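Local structure of LysR family transcriptional regulator (Vibrio vulnificus, 5B7H) at residues Pro89-His97 / Leu175-Pro186. The protein is probably a DNA-binding transcription factor of the LysR family, an OxyR-type regulator represented here by its regulatory domain. The protein carries 1 engineered substitution. Numbering follows the deposited sequence.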
loop_
_atom_site.group_PDB
_atom_site.type_symbol
_atom_site.label_atom_id
_atom_site.label_comp_id
_atom_site.label_asym_id
_atom_site.label_seq_id
_atom_site.Cartn_x
_atom_site.Cartn_y
_atom_site.Cartn_z
ATOM N N PRO A 89 -5.837 -17.767 3.857
ATOM C CA PRO A 89 -6.643 -17.735 5.080
ATOM C C PRO A 89 -6.838 -16.330 5.627
ATOM O O PRO A 89 -5.998 -15.452 5.431
ATOM C CB PRO A 89 -5.823 -18.570 6.071
ATOM C CG PRO A 89 -5.016 -19.439 5.219
ATOM C CD PRO A 89 -4.664 -18.631 3.983
ATOM N N PHE A 90 -7.926 -16.149 6.391
ATOM C CA PHE A 90 -8.169 -14.916 7.132
ATOM C C PHE A 90 -7.809 -15.124 8.596
ATOM O O PHE A 90 -8.028 -16.211 9.167
ATOM C CB PHE A 90 -9.647 -14.529 7.074
ATOM C CG PHE A 90 -10.073 -13.947 5.757
ATOM C CD1 PHE A 90 -11.044 -14.531 5.005
ATOM C CD2 PHE A 90 -9.481 -12.793 5.281
ATOM C CE1 PHE A 90 -11.434 -13.979 3.773
ATOM C CE2 PHE A 90 -9.884 -12.254 4.049
ATOM C CZ PHE A 90 -10.867 -12.852 3.316
ATOM N N LYS A 91 -7.271 -14.082 9.203
ATOM C CA LYS A 91 -7.121 -14.040 10.648
ATOM C C LYS A 91 -7.761 -12.757 11.145
ATOM O O LYS A 91 -8.108 -11.865 10.373
ATOM C CB LYS A 91 -5.643 -14.001 11.020
ATOM C CG LYS A 91 -4.869 -15.270 10.607
ATOM C CD LYS A 91 -5.314 -16.423 11.458
ATOM C CE LYS A 91 -4.246 -17.508 11.435
ATOM N NZ LYS A 91 -4.261 -18.148 10.136
ATOM N N MET A 92 -7.970 -12.678 12.446
ATOM C CA MET A 92 -8.306 -11.399 13.058
ATOM C C MET A 92 -7.089 -10.872 13.803
ATOM O O MET A 92 -6.188 -11.620 14.197
ATOM C CB MET A 92 -9.514 -11.555 13.999
ATOM C CG MET A 92 -10.738 -12.067 13.249
ATOM S SD MET A 92 -12.248 -12.019 14.229
ATOM C CE MET A 92 -12.454 -10.224 14.331
ATOM N N VAL A 93 -7.055 -9.566 14.020
ATOM C CA VAL A 93 -5.954 -8.974 14.762
ATOM C C VAL A 93 -6.526 -8.011 15.791
ATOM O O VAL A 93 -7.552 -7.366 15.567
ATOM C CB VAL A 93 -4.914 -8.220 13.880
ATOM C CG1 VAL A 93 -4.040 -9.147 13.085
ATOM C CG2 VAL A 93 -5.635 -7.209 12.952
ATOM N N ILE A 94 -5.855 -7.914 16.925
ATOM C CA ILE A 94 -6.152 -6.924 17.958
ATOM C C ILE A 94 -4.829 -6.424 18.526
ATOM O O ILE A 94 -3.785 -7.070 18.417
ATOM C CB ILE A 94 -7.011 -7.498 19.110
ATOM C CG1 ILE A 94 -6.248 -8.590 19.874
ATOM C CG2 ILE A 94 -8.301 -8.035 18.568
ATOM C CD1 ILE A 94 -7.070 -9.231 21.044
ATOM N N SER A 95 -4.859 -5.247 19.125
ATOM C CA SER A 95 -3.638 -4.811 19.787
ATOM C C SER A 95 -3.376 -5.628 21.052
ATOM O O SER A 95 -4.295 -6.065 21.757
ATOM C CB SER A 95 -3.714 -3.331 20.122
ATOM O OG SER A 95 -4.668 -3.129 21.138
ATOM N N ARG A 96 -2.081 -5.836 21.340
ATOM C CA ARG A 96 -1.689 -6.477 22.592
ATOM C C ARG A 96 -2.342 -5.794 23.789
ATOM O O ARG A 96 -2.739 -6.466 24.757
ATOM C CB ARG A 96 -0.170 -6.344 22.696
ATOM C CG ARG A 96 0.452 -6.918 23.939
ATOM C CD ARG A 96 0.205 -8.412 23.992
ATOM N NE ARG A 96 1.149 -9.234 23.218
ATOM C CZ ARG A 96 1.288 -10.547 23.446
ATOM N NH1 ARG A 96 0.532 -11.124 24.390
ATOM N NH2 ARG A 96 2.161 -11.279 22.756
ATOM N N HIS A 97 -2.468 -4.446 23.735
ATOM C CA HIS A 97 -2.983 -3.669 24.874
ATOM C C HIS A 97 -4.470 -3.861 25.070
ATOM O O HIS A 97 -5.002 -3.507 26.132
ATOM C CB HIS A 97 -2.669 -2.182 24.698
ATOM C CG HIS A 97 -1.200 -1.898 24.610
ATOM N ND1 HIS A 97 -0.659 -1.040 23.670
ATOM C CD2 HIS A 97 -0.155 -2.387 25.323
ATOM C CE1 HIS A 97 0.654 -1.001 23.820
ATOM N NE2 HIS A 97 0.986 -1.810 24.815
ATOM N N LEU A 175 2.395 -6.782 10.146
ATOM C CA LEU A 175 2.177 -6.486 11.559
ATOM C C LEU A 175 3.457 -6.160 12.311
ATOM O O LEU A 175 3.385 -5.809 13.500
ATOM C CB LEU A 175 1.483 -7.655 12.264
ATOM C CG LEU A 175 0.321 -8.268 11.475
ATOM C CD1 LEU A 175 -0.302 -9.357 12.324
ATOM C CD2 LEU A 175 -0.719 -7.271 11.063
ATOM N N ASP A 176 4.601 -6.206 11.661
ATOM C CA ASP A 176 5.871 -6.013 12.385
ATOM C C ASP A 176 5.896 -4.679 13.132
ATOM O O ASP A 176 5.501 -3.603 12.615
ATOM C CB ASP A 176 7.032 -5.988 11.407
ATOM C CG ASP A 176 7.460 -7.376 10.964
ATOM O OD1 ASP A 176 7.020 -8.396 11.563
ATOM O OD2 ASP A 176 8.271 -7.428 9.998
ATOM N N ASN A 177 6.354 -4.758 14.378
ATOM C CA ASN A 177 6.575 -3.581 15.212
ATOM C C ASN A 177 5.289 -2.815 15.560
ATOM O O ASN A 177 5.370 -1.702 16.113
ATOM C CB ASN A 177 7.669 -2.653 14.632
ATOM C CG ASN A 177 8.976 -3.316 14.607
ATOM O OD1 ASN A 177 9.351 -3.906 15.601
ATOM N ND2 ASN A 177 9.705 -3.216 13.498
ATOM N N GLN A 178 4.121 -3.421 15.376
ATOM C CA GLN A 178 2.867 -2.751 15.739
ATOM C C GLN A 178 2.207 -3.338 16.962
ATOM O O GLN A 178 1.112 -2.908 17.319
ATOM C CB GLN A 178 1.888 -2.761 14.551
ATOM C CG GLN A 178 2.542 -2.109 13.317
ATOM C CD GLN A 178 1.502 -1.562 12.370
ATOM O OE1 GLN A 178 0.845 -0.590 12.703
ATOM N NE2 GLN A 178 1.332 -2.203 11.200
ATOM N N ASN A 179 2.857 -4.309 17.615
ATOM C CA ASN A 179 2.414 -4.891 18.891
ATOM C C ASN A 179 0.994 -5.471 18.813
ATOM O O ASN A 179 0.179 -5.242 19.708
ATOM C CB ASN A 179 2.557 -3.863 20.025
ATOM C CG ASN A 179 2.755 -4.508 21.357
ATOM O OD1 ASN A 179 2.930 -5.718 21.433
ATOM N ND2 ASN A 179 2.706 -3.727 22.418
ATOM N N LEU A 180 0.716 -6.270 17.767
ATOM C CA LEU A 180 -0.588 -6.872 17.516
ATOM C C LEU A 180 -0.558 -8.356 17.856
ATOM O O LEU A 180 0.507 -8.990 17.965
ATOM C CB LEU A 180 -0.985 -6.723 16.044
ATOM C CG LEU A 180 -1.055 -5.238 15.647
ATOM C CD1 LEU A 180 -1.134 -5.110 14.156
ATOM C CD2 LEU A 180 -2.254 -4.613 16.309
ATOM N N VAL A 181 -1.753 -8.895 18.092
ATOM C CA VAL A 181 -1.965 -10.315 18.377
ATOM C C VAL A 181 -2.837 -10.873 17.271
ATOM O O VAL A 181 -3.852 -10.263 16.914
ATOM C CB VAL A 181 -2.654 -10.510 19.735
ATOM C CG1 VAL A 181 -2.918 -11.999 19.958
ATOM C CG2 VAL A 181 -1.728 -9.965 20.848
ATOM N N VAL A 182 -2.449 -12.027 16.732
ATOM C CA VAL A 182 -3.174 -12.702 15.663
ATOM C C VAL A 182 -4.060 -13.777 16.278
ATOM O O VAL A 182 -3.586 -14.627 17.047
ATOM C CB VAL A 182 -2.184 -13.317 14.662
ATOM C CG1 VAL A 182 -2.923 -14.107 13.603
ATOM C CG2 VAL A 182 -1.375 -12.194 14.028
ATOM N N ILE A 183 -5.338 -13.751 15.900
ATOM C CA ILE A 183 -6.379 -14.619 16.425
ATOM C C ILE A 183 -7.072 -15.312 15.254
ATOM O O ILE A 183 -7.042 -14.841 14.117
ATOM C CB ILE A 183 -7.398 -13.800 17.265
ATOM C CG1 ILE A 183 -6.669 -12.987 18.339
ATOM C CG2 ILE A 183 -8.396 -14.704 17.944
ATOM C CD1 ILE A 183 -5.904 -13.863 19.307
ATOM N N GLU A 184 -7.720 -16.482 15.556
ATOM C CA GLU A 184 -8.543 -17.107 14.533
ATOM C C GLU A 184 -9.933 -16.486 14.541
ATOM O O GLU A 184 -10.471 -16.187 15.607
ATOM C CB GLU A 184 -8.715 -18.600 14.866
ATOM C CG GLU A 184 -7.456 -19.374 14.662
ATOM C CD GLU A 184 -7.151 -19.717 13.191
ATOM O OE1 GLU A 184 -6.122 -20.395 12.968
ATOM O OE2 GLU A 184 -7.928 -19.355 12.260
ATOM N N PRO A 185 -10.530 -16.278 13.354
ATOM C CA PRO A 185 -11.922 -15.818 13.306
ATOM C C PRO A 185 -12.855 -16.921 13.756
ATOM O O PRO A 185 -12.532 -18.121 13.638
ATOM C CB PRO A 185 -12.143 -15.526 11.809
ATOM C CG PRO A 185 -10.761 -15.492 11.194
ATOM C CD PRO A 185 -9.947 -16.441 12.019
ATOM N N PRO A 186 -14.049 -16.570 14.245
ATOM C CA PRO A 186 -14.954 -17.565 14.834
ATOM C C PRO A 186 -15.369 -18.583 13.794
ATOM O O PRO A 186 -15.389 -18.306 12.594
ATOM C CB PRO A 186 -16.170 -16.732 15.255
ATOM C CG PRO A 186 -15.700 -15.338 15.329
ATOM C CD PRO A 186 -14.595 -15.208 14.325
HETATM O O HOH W 1 -6.954 -18.780 9.704
HETATM O O HOH W 2 2.498 -8.410 20.671
#
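Met92 and Ile183 pair across two antiparallel strands of the LysR regulatory domain, which has the periplasmic-binding-protein fold. Met92 N donates to Ile183 O (2.9 Å), and Ile183 N returns a bond to Met92 O. In the next hydrogen-bonded pair, Ile94 N donates to Val181 O, and Val181 N, 2.8 Å from Ile94 O, lies nearly in line with that carbonyl (C=O...N 170°). Between the two, Val93 and Val182 form a non-hydrogen-bonded pair. Val93 O takes a hydrogen bond from Thr162 OG1, just before the neighbouring strand 163-166. Val93 CG1 reaches tip to tip to Leu175 CD1. Met92 SD packs on Pro185 CA and Pro186 CD. Arg96 N extends the ladder to Asn179 O.

A water joins the segments at each end. One donates to Phe90 O and Glu184 OE2 and accepts from Lys91 NZ. Lys91 NZ also hydrogen-bonds Gln167 OE1 and stays 4.1 Å from Glu184 OE1, too far for a salt bridge. Arg96 CG points opposite N (chi1 179°), and bends at chi2 and chi3 bring the guanidinium over Val181 CG2. The second water, in plane at the guanidinium edge, accepts from Arg96 NE (3.0 Å), donates weakly to Leu180 O and donates to Asn179 OD1 (2.8 Å).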